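Local structure of putative phosphoribosyltransferase (Neisseria gonorrhoeae, 5VOG) at residues 12-20 and 171-182; 37-48 and 96-106. The protein binds the alarmone ppGpp and is probably a glycosyltransferase of the type I phosphoribosyltransferase family. All blocks are in the same frame, centred on the assembly; numbering follows the deposited sequence.

Overall arrangement
Two contacts from one chain illustrate how chemistry follows depth in a fold. Interaction 2 is core: strands 40-45 and 101-105, neighbours in the middle of the main sheet, are joined by backbone hydrogen bonds and apolar side chains, and one end of the pair meets the bound ppGpp. Interaction 1 lies toward the surface and joins the two ends of the chain, helix 171-179 packing on the segment 12-20 through an indole, a histidine, waters and a salt bridge. The contacts share no element, although helix 17-33, which begins in interaction 1, leads directly to strand 40-45. Their centres are about 27 Å apart, on opposite sides of the chain's centre.

Interaction 1: residues 12-20 and 171-182; sequences KIWYTYDDI and IDEHNRLAEAGR
Trp14 and Leu177 form the apolar half of a partly buried contact between the two ends of the chain, where the C-terminal helix 171-179 packs across strand 12-14 and the start of helix 17-33. Leu177 CB sits over the five-membered ring of the indole, 3.6 Å from its centroid and nearly along the ring normal, a CH-pi contact, while Leu177 CD1 reaches over the same face toward NE1. Trp14 CD1 meets His174 ND1 at 3.4 Å in an offset edge-to-face pair, the edge of the indole toward the face of the imidazole, with the planes 69° apart. The imidazole is pinned from its far nitrogen: His174 NE2 donates to Tyr15 O at 2.7 Å, almost straight and in the ring plane, and the donor lies above the plane of the Tyr15 carbonyl. A chi1 of 176°, with CG anti to the backbone N, turns the ring toward that oxygen. The methyl of Ala178 lies 3.2 Å from Trp14 O.

Beyond Tyr15 the chain turns into helix 17-33 through a capping box. Asp19 N donates to Thr16 OG1, and Thr16 N returns a bond to Asp19 OD2, which it meets from above the carboxylate plane. The same carboxylate lies at the edge of the Arg182 guanidinium, whose extended chain, though poorly ordered, brings NH2 to 2.9 Å from Asp19 OD1 on its syn lone pair. A second, weak bond to OD2 completes a salt bridge in which the two planes are 72° apart. Thr16 CG2 packs on Asn175 OD1, and a water bridges that oxygen to Tyr17 N. Two further waters link the strand backbone to Leu177 O and Ala178 O. On the dimer side, Asn175 ND2 bonds Asp18 of the second subunit, and the Tyr17 ring meets Tyr17 of that subunit.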
loop_
_atom_site.group_PDB
_atom_site.type_symbol
_atom_site.label_atom_id
_atom_site.label_comp_id
_atom_site.label_asym_id
_atom_site.label_seq_id
_atom_site.Cartn_x
_atom_site.Cartn_y
_atom_site.Cartn_z
ATOM N N LYS A 12 -0.602 13.393 22.183
ATOM C CA LYS A 12 -0.257 12.321 21.267
ATOM C C LYS A 12 -1.217 11.160 21.465
ATOM O O LYS A 12 -1.745 10.950 22.559
ATOM C CB LYS A 12 1.196 11.865 21.478
ATOM C CG LYS A 12 2.196 12.998 21.305
ATOM C CD LYS A 12 3.591 12.625 21.767
ATOM C CE LYS A 12 4.238 11.622 20.842
ATOM N NZ LYS A 12 5.660 11.384 21.223
ATOM N N ILE A 13 -1.439 10.406 20.392
ATOM C CA ILE A 13 -2.311 9.243 20.437
ATOM C C ILE A 13 -1.681 8.146 19.589
ATOM O O ILE A 13 -1.007 8.416 18.590
ATOM C CB ILE A 13 -3.756 9.595 19.982
ATOM C CG1 ILE A 13 -4.709 8.420 20.217
ATOM C CG2 ILE A 13 -3.783 10.040 18.524
ATOM C CD1 ILE A 13 -6.165 8.830 20.383
ATOM N N TRP A 14 -1.862 6.903 20.031
ATOM C CA TRP A 14 -1.408 5.711 19.325
ATOM C C TRP A 14 -2.615 4.858 18.961
ATOM O O TRP A 14 -3.509 4.653 19.789
ATOM C CB TRP A 14 -0.447 4.880 20.188
ATOM C CG TRP A 14 0.901 5.503 20.447
ATOM C CD1 TRP A 14 2.093 5.107 19.917
ATOM C CD2 TRP A 14 1.198 6.614 21.308
ATOM N NE1 TRP A 14 3.110 5.901 20.383
ATOM C CE2 TRP A 14 2.589 6.832 21.243
ATOM C CE3 TRP A 14 0.423 7.441 22.130
ATOM C CZ2 TRP A 14 3.223 7.847 21.958
ATOM C CZ3 TRP A 14 1.053 8.450 22.838
ATOM C CH2 TRP A 14 2.442 8.642 22.752
ATOM N N TYR A 15 -2.631 4.344 17.732
ATOM C CA TYR A 15 -3.703 3.486 17.251
ATOM C C TYR A 15 -3.131 2.139 16.843
ATOM O O TYR A 15 -2.097 2.076 16.173
ATOM C CB TYR A 15 -4.433 4.098 16.040
ATOM C CG TYR A 15 -5.207 5.363 16.317
ATOM C CD1 TYR A 15 -6.270 5.378 17.215
ATOM C CD2 TYR A 15 -4.899 6.540 15.646
ATOM C CE1 TYR A 15 -6.986 6.541 17.449
ATOM C CE2 TYR A 15 -5.616 7.703 15.867
ATOM C CZ TYR A 15 -6.652 7.700 16.770
ATOM O OH TYR A 15 -7.360 8.866 16.979
ATOM N N THR A 16 -3.813 1.064 17.229
ATOM C CA THR A 16 -3.411 -0.259 16.779
ATOM C C THR A 16 -3.833 -0.471 15.326
ATOM O O THR A 16 -4.671 0.252 14.784
ATOM C CB THR A 16 -4.027 -1.356 17.659
ATOM O OG1 THR A 16 -5.446 -1.396 17.452
ATOM C CG2 THR A 16 -3.732 -1.111 19.140
ATOM N N TYR A 17 -3.235 -1.484 14.689
ATOM C CA TYR A 17 -3.696 -1.873 13.359
ATOM C C TYR A 17 -5.188 -2.168 13.366
ATOM O O TYR A 17 -5.917 -1.741 12.467
ATOM C CB TYR A 17 -2.937 -3.101 12.854
ATOM C CG TYR A 17 -1.549 -2.847 12.306
ATOM C CD1 TYR A 17 -1.366 -2.185 11.091
ATOM C CD2 TYR A 17 -0.420 -3.316 12.973
ATOM C CE1 TYR A 17 -0.095 -1.960 10.582
ATOM C CE2 TYR A 17 0.856 -3.102 12.466
ATOM C CZ TYR A 17 1.015 -2.425 11.272
ATOM O OH TYR A 17 2.283 -2.210 10.762
ATOM N N ASP A 18 -5.661 -2.896 14.382
ATOM C CA ASP A 18 -7.077 -3.250 14.445
ATOM C C ASP A 18 -7.956 -2.021 14.649
ATOM O O ASP A 18 -9.049 -1.940 14.075
ATOM C CB ASP A 18 -7.327 -4.255 15.564
ATOM C CG ASP A 18 -6.773 -5.642 15.255
ATOM O OD1 ASP A 18 -6.329 -5.880 14.114
ATOM O OD2 ASP A 18 -6.783 -6.499 16.163
ATOM N N ASP A 19 -7.513 -1.070 15.485
ATOM C CA ASP A 19 -8.237 0.194 15.629
ATOM C C ASP A 19 -8.493 0.817 14.264
ATOM O O ASP A 19 -9.599 1.282 13.965
ATOM C CB ASP A 19 -7.448 1.197 16.482
ATOM C CG ASP A 19 -7.401 0.853 17.958
ATOM O OD1 ASP A 19 -8.330 0.199 18.490
ATOM O OD2 ASP A 19 -6.417 1.294 18.596
ATOM N N ILE A 20 -7.459 0.846 13.426
ATOM C CA ILE A 20 -7.564 1.506 12.133
ATOM C C ILE A 20 -8.448 0.701 11.192
ATOM O O ILE A 20 -9.286 1.262 10.476
ATOM C CB ILE A 20 -6.146 1.734 11.577
ATOM C CG1 ILE A 20 -5.492 2.857 12.402
ATOM C CG2 ILE A 20 -6.157 2.017 10.064
ATOM C CD1 ILE A 20 -4.004 3.025 12.154
ATOM N N ILE A 171 6.219 -3.081 18.084
ATOM C CA ILE A 171 4.758 -3.065 18.023
ATOM C C ILE A 171 4.147 -3.347 19.394
ATOM O O ILE A 171 3.033 -2.892 19.687
ATOM C CB ILE A 171 4.258 -4.052 16.948
ATOM C CG1 ILE A 171 2.766 -3.852 16.650
ATOM C CG2 ILE A 171 4.540 -5.496 17.353
ATOM C CD1 ILE A 171 2.401 -2.486 16.050
ATOM N N ASP A 172 4.851 -4.089 20.257
ATOM C CA ASP A 172 4.331 -4.324 21.601
ATOM C C ASP A 172 4.290 -3.037 22.409
ATOM O O ASP A 172 3.306 -2.767 23.110
ATOM C CB ASP A 172 5.177 -5.369 22.326
ATOM C CG ASP A 172 5.031 -6.749 21.728
ATOM O OD1 ASP A 172 3.882 -7.210 21.565
ATOM O OD2 ASP A 172 6.067 -7.364 21.411
ATOM N N GLU A 173 5.353 -2.235 22.341
ATOM C CA GLU A 173 5.347 -0.963 23.051
ATOM C C GLU A 173 4.331 -0.010 22.441
ATOM O O GLU A 173 3.644 0.723 23.166
ATOM C CB GLU A 173 6.745 -0.346 23.042
ATOM C CG GLU A 173 6.836 1.012 23.728
ATOM C CD GLU A 173 6.620 0.956 25.240
ATOM O OE1 GLU A 173 6.439 -0.145 25.806
ATOM O OE2 GLU A 173 6.638 2.032 25.874
ATOM N N HIS A 174 4.217 -0.021 21.111
ATOM C CA HIS A 174 3.206 0.779 20.435
ATOM C C HIS A 174 1.810 0.430 20.936
ATOM O O HIS A 174 1.006 1.319 21.240
ATOM C CB HIS A 174 3.304 0.569 18.923
ATOM C CG HIS A 174 2.235 1.276 18.157
ATOM N ND1 HIS A 174 2.402 2.541 17.635
ATOM C CD2 HIS A 174 0.966 0.908 17.855
ATOM C CE1 HIS A 174 1.286 2.917 17.037
ATOM N NE2 HIS A 174 0.397 1.947 17.161
ATOM N N ASN A 175 1.502 -0.868 21.024
ATOM C CA ASN A 175 0.178 -1.280 21.472
ATOM C C ASN A 175 -0.052 -0.898 22.926
ATOM O O ASN A 175 -1.173 -0.546 23.309
ATOM C CB ASN A 175 -0.009 -2.784 21.287
ATOM C CG ASN A 175 -0.172 -3.181 19.831
ATOM O OD1 ASN A 175 -0.549 -2.366 18.979
ATOM N ND2 ASN A 175 0.102 -4.446 19.538
ATOM N N ARG A 176 0.999 -0.963 23.750
ATOM C CA ARG A 176 0.871 -0.542 25.142
ATOM C C ARG A 176 0.460 0.923 25.228
ATOM O O ARG A 176 -0.433 1.286 26.003
ATOM C CB ARG A 176 2.184 -0.780 25.890
ATOM C CG ARG A 176 2.102 -0.469 27.382
ATOM C CD ARG A 176 3.469 -0.497 28.065
ATOM N NE ARG A 176 4.312 0.621 27.652
ATOM C CZ ARG A 176 4.229 1.849 28.158
ATOM N NH1 ARG A 176 3.338 2.123 29.100
ATOM N NH2 ARG A 176 5.036 2.806 27.718
ATOM N N LEU A 177 1.096 1.780 24.425
ATOM C CA LEU A 177 0.756 3.199 24.439
ATOM C C LEU A 177 -0.636 3.454 23.870
ATOM O O LEU A 177 -1.308 4.403 24.291
ATOM C CB LEU A 177 1.820 3.995 23.676
ATOM C CG LEU A 177 3.189 4.078 24.366
ATOM C CD1 LEU A 177 4.289 4.499 23.393
ATOM C CD2 LEU A 177 3.129 5.026 25.560
ATOM N N ALA A 178 -1.092 2.624 22.927
ATOM C CA ALA A 178 -2.444 2.779 22.396
ATOM C C ALA A 178 -3.488 2.454 23.458
ATOM O O ALA A 178 -4.488 3.169 23.601
ATOM C CB ALA A 178 -2.627 1.892 21.162
ATOM N N GLU A 179 -3.272 1.375 24.214
ATOM C CA GLU A 179 -4.210 1.009 25.269
ATOM C C GLU A 179 -4.146 1.997 26.425
ATOM O O GLU A 179 -5.174 2.319 27.033
ATOM C CB GLU A 179 -3.925 -0.410 25.762
ATOM N N ALA A 180 -2.950 2.493 26.737
ATOM C CA ALA A 180 -2.785 3.482 27.797
ATOM C C ALA A 180 -3.391 4.834 27.443
ATOM O O ALA A 180 -3.344 5.748 28.274
ATOM C CB ALA A 180 -1.300 3.646 28.128
ATOM N N GLY A 181 -3.957 4.984 26.248
ATOM C CA GLY A 181 -4.590 6.227 25.859
ATOM C C GLY A 181 -6.101 6.140 25.824
ATOM O O GLY A 181 -6.783 7.162 25.700
ATOM N N ARG A 182 -6.639 4.928 25.932
ATOM C CA ARG A 182 -8.086 4.733 25.918
ATOM C C ARG A 182 -8.694 5.045 27.281
ATOM O O ARG A 182 -9.217 6.138 27.502
ATOM C CB ARG A 182 -8.438 3.302 25.502
ATOM C CG ARG A 182 -7.982 2.921 24.101
ATOM C CD ARG A 182 -8.528 1.558 23.698
ATOM N NE ARG A 182 -8.073 1.149 22.371
ATOM C CZ ARG A 182 -7.082 0.291 22.151
ATOM N NH1 ARG A 182 -6.438 -0.261 23.170
ATOM N NH2 ARG A 182 -6.737 -0.022 20.910
HETATM O O HOH W 1 -2.919 6.349 22.802
HETATM O O HOH W 2 -5.821 4.658 21.257
HETATM O O HOH W 3 -1.344 -3.053 16.458
#

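Interaction 2: residues 37-48 and 96-106; sequences KYDAMIAIGGGG and LRGKNVLVVDE. With G4P (guanosine-5',3'-tetraphosphate), chain D.
Ile42 and Val103 are paired in the parallel core of a type I phosphoribosyltransferase fold, where strands 40-45 and 101-105 lie side by side in the main sheet. The middle is tight: four backbone bonds run from Leu102 N to Ala40 O through to Ile44 N to Val104 O. On one face Ile44 CD1 meets Val103 CG1 at 3.6 Å, and Ile42 CD1 packs on Val101 CG2; helix 112-121 covers this side. On the other face, under helix 49-59, Met41 SD touches Val104 CG2, and Leu102 CB lies over the Tyr38 ring, offset toward its rim.

The end at Lys37 and Lys99 opens to solvent and relies on polar bonds. Asn100 CG stands anti to its own carbonyl carbon (chi1 -61°), letting ND2 donate to Lys37 O at 3.0 Å with the acceptor in the amide plane. Asn100 N in turn reaches the anti lone pair of Asp39 OD2 at 2.8 Å, and Asp39 N donates to Asn100 O.

At the opposite, buried end the turn at 45-48, with a cis peptide before Gly46, offers Gly46 N to O2D and Gly47 N to O1D of the terminal phosphate of the ppGpp 3'-diphosphate. A water ties Asp105 OD1 to Ile44 O, and the ribose hydroxyl O2' donates to Glu106 OE2 at 2.6 Å.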
loop_
_atom_site.group_PDB
_atom_site.type_symbol
_atom_site.label_atom_id
_atom_site.label_comp_id
_atom_site.label_asym_id
_atom_site.label_seq_id
_atom_site.Cartn_x
_atom_site.Cartn_y
_atom_site.Cartn_z
ATOM N N LYS A 37 -21.035 5.084 -6.700
ATOM C CA LYS A 37 -20.271 3.843 -6.782
ATOM C C LYS A 37 -18.924 4.147 -7.423
ATOM O O LYS A 37 -18.856 4.487 -8.609
ATOM C CB LYS A 37 -21.029 2.785 -7.580
ATOM C CG LYS A 37 -20.230 1.496 -7.804
ATOM C CD LYS A 37 -20.087 0.690 -6.516
ATOM C CE LYS A 37 -19.350 -0.625 -6.745
ATOM N NZ LYS A 37 -17.904 -0.408 -7.031
ATOM N N TYR A 38 -17.854 4.029 -6.646
ATOM C CA TYR A 38 -16.530 4.275 -7.187
ATOM C C TYR A 38 -16.031 3.044 -7.927
ATOM O O TYR A 38 -16.361 1.904 -7.584
ATOM C CB TYR A 38 -15.563 4.700 -6.076
ATOM C CG TYR A 38 -15.898 6.098 -5.621
ATOM C CD1 TYR A 38 -15.414 7.202 -6.307
ATOM C CD2 TYR A 38 -16.758 6.311 -4.551
ATOM C CE1 TYR A 38 -15.755 8.491 -5.922
ATOM C CE2 TYR A 38 -17.101 7.585 -4.157
ATOM C CZ TYR A 38 -16.601 8.672 -4.842
ATOM O OH TYR A 38 -16.961 9.944 -4.440
ATOM N N ASP A 39 -15.259 3.295 -8.984
ATOM C CA ASP A 39 -14.756 2.250 -9.861
ATOM C C ASP A 39 -13.323 1.862 -9.552
ATOM O O ASP A 39 -12.907 0.750 -9.902
ATOM C CB ASP A 39 -14.871 2.707 -11.318
ATOM C CG ASP A 39 -16.300 3.021 -11.707
ATOM O OD1 ASP A 39 -17.130 2.085 -11.692
ATOM O OD2 ASP A 39 -16.606 4.201 -12.001
ATOM N N ALA A 40 -12.575 2.735 -8.886
ATOM C CA ALA A 40 -11.192 2.466 -8.525
ATOM C C ALA A 40 -10.785 3.450 -7.440
ATOM O O ALA A 40 -11.399 4.512 -7.283
ATOM C CB ALA A 40 -10.262 2.594 -9.735
ATOM N N MET A 41 -9.756 3.072 -6.685
ATOM C CA MET A 41 -9.085 3.950 -5.736
ATOM C C MET A 41 -7.784 4.448 -6.348
ATOM O O MET A 41 -7.162 3.762 -7.164
ATOM C CB MET A 41 -8.776 3.224 -4.421
ATOM C CG MET A 41 -9.990 3.016 -3.537
ATOM S SD MET A 41 -9.581 2.084 -2.041
ATOM C CE MET A 41 -9.897 0.401 -2.580
ATOM N N ILE A 42 -7.379 5.652 -5.953
ATOM C CA ILE A 42 -6.034 6.152 -6.221
ATOM C C ILE A 42 -5.414 6.433 -4.858
ATOM O O ILE A 42 -5.742 7.437 -4.206
ATOM C CB ILE A 42 -6.032 7.400 -7.111
ATOM C CG1 ILE A 42 -6.713 7.093 -8.452
ATOM C CG2 ILE A 42 -4.603 7.907 -7.317
ATOM C CD1 ILE A 42 -6.932 8.314 -9.322
ATOM N N ALA A 43 -4.541 5.530 -4.405
ATOM C CA ALA A 43 -3.874 5.694 -3.120
ATOM C C ALA A 43 -2.691 6.635 -3.270
ATOM O O ALA A 43 -1.915 6.520 -4.217
ATOM C CB ALA A 43 -3.388 4.341 -2.595
ATOM N N ILE A 44 -2.538 7.555 -2.323
ATOM C CA ILE A 44 -1.372 8.431 -2.288
ATOM C C ILE A 44 -0.352 7.796 -1.346
ATOM O O ILE A 44 -0.519 7.839 -0.127
ATOM C CB ILE A 44 -1.732 9.851 -1.836
ATOM C CG1 ILE A 44 -2.850 10.439 -2.702
ATOM C CG2 ILE A 44 -0.492 10.740 -1.875
ATOM C CD1 ILE A 44 -3.439 11.741 -2.121
ATOM N N GLY A 45 0.715 7.211 -1.899
ATOM C CA GLY A 45 1.743 6.648 -1.049
ATOM C C GLY A 45 2.629 7.726 -0.447
ATOM O O GLY A 45 2.698 8.844 -0.953
ATOM N N GLY A 46 3.317 7.405 0.652
ATOM C CA GLY A 46 3.289 6.092 1.276
ATOM C C GLY A 46 2.169 5.910 2.287
ATOM O O GLY A 46 1.806 4.774 2.608
ATOM N N GLY A 47 1.612 7.026 2.769
ATOM C CA GLY A 47 0.655 6.967 3.864
ATOM C C GLY A 47 -0.684 6.370 3.479
ATOM O O GLY A 47 -1.379 5.801 4.328
ATOM N N GLY A 48 -1.069 6.474 2.205
ATOM C CA GLY A 48 -2.367 5.966 1.790
ATOM C C GLY A 48 -2.418 4.488 1.440
ATOM O O GLY A 48 -3.511 3.953 1.239
ATOM N N LEU A 96 -10.005 3.822 -17.004
ATOM C CA LEU A 96 -10.497 4.773 -16.015
ATOM C C LEU A 96 -11.160 6.000 -16.627
ATOM O O LEU A 96 -11.695 6.826 -15.880
ATOM C CB LEU A 96 -9.359 5.223 -15.095
ATOM C CG LEU A 96 -8.745 4.142 -14.204
ATOM C CD1 LEU A 96 -7.669 4.754 -13.321
ATOM C CD2 LEU A 96 -9.821 3.466 -13.369
ATOM N N ARG A 97 -11.140 6.145 -17.952
ATOM C CA ARG A 97 -11.727 7.326 -18.568
ATOM C C ARG A 97 -13.226 7.364 -18.302
ATOM O O ARG A 97 -13.932 6.376 -18.521
ATOM C CB ARG A 97 -11.456 7.346 -20.075
ATOM C CG ARG A 97 -12.065 8.553 -20.773
ATOM C CD ARG A 97 -11.788 8.558 -22.273
ATOM N NE ARG A 97 -10.359 8.637 -22.569
ATOM C CZ ARG A 97 -9.664 9.770 -22.610
ATOM N NH1 ARG A 97 -10.260 10.932 -22.366
ATOM N NH2 ARG A 97 -8.368 9.742 -22.892
ATOM N N GLY A 98 -13.706 8.506 -17.818
ATOM C CA GLY A 98 -15.118 8.646 -17.519
ATOM C C GLY A 98 -15.604 7.872 -16.318
ATOM O O GLY A 98 -16.817 7.758 -16.129
ATOM N N LYS A 99 -14.702 7.344 -15.499
ATOM C CA LYS A 99 -15.064 6.553 -14.332
ATOM C C LYS A 99 -14.993 7.399 -13.064
ATOM O O LYS A 99 -14.519 8.536 -13.063
ATOM C CB LYS A 99 -14.145 5.333 -14.204
ATOM C CG LYS A 99 -14.223 4.373 -15.376
ATOM C CD LYS A 99 -15.632 3.835 -15.533
ATOM C CE LYS A 99 -15.730 2.808 -16.648
ATOM N NZ LYS A 99 -17.113 2.260 -16.749
ATOM N N ASN A 100 -15.471 6.814 -11.968
ATOM C CA ASN A 100 -15.436 7.443 -10.653
ATOM C C ASN A 100 -14.223 6.922 -9.895
ATOM O O ASN A 100 -14.071 5.707 -9.734
ATOM C CB ASN A 100 -16.710 7.135 -9.868
ATOM C CG ASN A 100 -17.953 7.646 -10.552
ATOM O OD1 ASN A 100 -17.928 8.689 -11.195
ATOM N ND2 ASN A 100 -19.049 6.910 -10.420
ATOM N N VAL A 101 -13.370 7.825 -9.415
ATOM C CA VAL A 101 -12.158 7.420 -8.706
ATOM C C VAL A 101 -12.142 8.043 -7.317
ATOM O O VAL A 101 -12.529 9.204 -7.130
ATOM C CB VAL A 101 -10.878 7.772 -9.495
ATOM C CG1 VAL A 101 -10.819 6.963 -10.800
ATOM C CG2 VAL A 101 -10.777 9.262 -9.762
ATOM N N LEU A 102 -11.694 7.256 -6.337
ATOM C CA LEU A 102 -11.660 7.639 -4.927
ATOM C C LEU A 102 -10.201 7.778 -4.507
ATOM O O LEU A 102 -9.475 6.781 -4.425
ATOM C CB LEU A 102 -12.369 6.597 -4.060
ATOM C CG LEU A 102 -12.433 6.917 -2.567
ATOM C CD1 LEU A 102 -13.345 8.127 -2.332
ATOM C CD2 LEU A 102 -12.892 5.706 -1.760
ATOM N N VAL A 103 -9.777 9.007 -4.229
ATOM C CA VAL A 103 -8.425 9.273 -3.746
ATOM C C VAL A 103 -8.372 8.917 -2.264
ATOM O O VAL A 103 -9.265 9.298 -1.506
ATOM C CB VAL A 103 -8.064 10.750 -3.988
ATOM C CG1 VAL A 103 -6.682 11.086 -3.459
ATOM C CG2 VAL A 103 -8.189 11.094 -5.484
ATOM N N VAL A 104 -7.336 8.182 -1.840
ATOM C CA VAL A 104 -7.244 7.666 -0.470
ATOM C C VAL A 104 -5.933 8.120 0.166
ATOM O O VAL A 104 -4.862 7.966 -0.429
ATOM C CB VAL A 104 -7.352 6.127 -0.431
ATOM C CG1 VAL A 104 -7.180 5.616 1.003
ATOM C CG2 VAL A 104 -8.661 5.649 -1.047
ATOM N N ASP A 105 -6.007 8.657 1.388
ATOM C CA ASP A 105 -4.799 8.989 2.137
ATOM C C ASP A 105 -5.041 8.718 3.616
ATOM O O ASP A 105 -6.173 8.466 4.035
ATOM C CB ASP A 105 -4.361 10.437 1.890
ATOM C CG ASP A 105 -2.852 10.593 1.850
ATOM O OD1 ASP A 105 -2.149 9.763 2.460
ATOM O OD2 ASP A 105 -2.364 11.555 1.217
ATOM N N GLU A 106 -3.964 8.736 4.419
ATOM C CA GLU A 106 -4.155 8.368 5.826
ATOM C C GLU A 106 -4.547 9.551 6.713
ATOM O O GLU A 106 -5.362 9.373 7.622
ATOM C CB GLU A 106 -2.913 7.650 6.397
ATOM C CG GLU A 106 -1.887 8.486 7.174
ATOM C CD GLU A 106 -0.948 9.282 6.273
ATOM O OE1 GLU A 106 -1.399 9.792 5.234
ATOM O OE2 GLU A 106 0.250 9.400 6.608
HETATM P PB G4P D . -2.698 16.303 3.741
HETATM O O1B G4P D . -2.681 17.070 2.516
HETATM O O2B G4P D . -3.381 16.996 4.941
HETATM O O3B G4P D . -3.340 14.899 3.508
HETATM O O3A G4P D . -1.218 15.915 4.189
HETATM P PA G4P D . 0.049 16.822 4.498
HETATM O O1A G4P D . 0.631 17.374 3.255
HETATM O O2A G4P D . -0.312 17.857 5.534
HETATM O "O5'" G4P D . 1.003 15.739 5.215
HETATM C "C5'" G4P D . 2.439 15.853 5.223
HETATM C "C4'" G4P D . 2.996 14.685 5.992
HETATM O "O4'" G4P D . 2.707 14.833 7.393
HETATM C "C3'" G4P D . 2.430 13.322 5.581
HETATM O "O3'" G4P D . 3.524 12.476 5.166
HETATM C "C2'" G4P D . 1.754 12.764 6.837
HETATM O "O2'" G4P D . 1.915 11.356 7.001
HETATM C "C1'" G4P D . 2.463 13.554 7.935
HETATM N N9 G4P D . 1.621 13.728 9.120
HETATM C C8 G4P D . 0.741 14.749 9.362
HETATM N N7 G4P D . 0.114 14.627 10.508
HETATM C C5 G4P D . 0.613 13.451 11.049
HETATM C C6 G4P D . 0.334 12.788 12.286
HETATM O O6 G4P D . -0.452 13.143 13.169
HETATM N N1 G4P D . 1.079 11.635 12.438
HETATM C C2 G4P D . 1.984 11.154 11.528
HETATM N N2 G4P D . 2.631 10.031 11.851
HETATM N N3 G4P D . 2.253 11.759 10.375
HETATM C C4 G4P D . 1.542 12.890 10.201
HETATM P PC G4P D . 4.123 12.512 3.703
HETATM O O1C G4P D . 5.094 13.630 3.553
HETATM O O2C G4P D . 2.928 12.583 2.791
HETATM O O3C G4P D . 4.822 11.091 3.521
HETATM P PD G4P D . 4.287 9.590 3.445
HETATM O O1D G4P D . 2.822 9.685 3.174
HETATM O O2D G4P D . 5.071 8.938 2.283
HETATM O O3D G4P D . 4.657 8.963 4.764
HETATM O O HOH W 4 0.330 9.587 1.815
#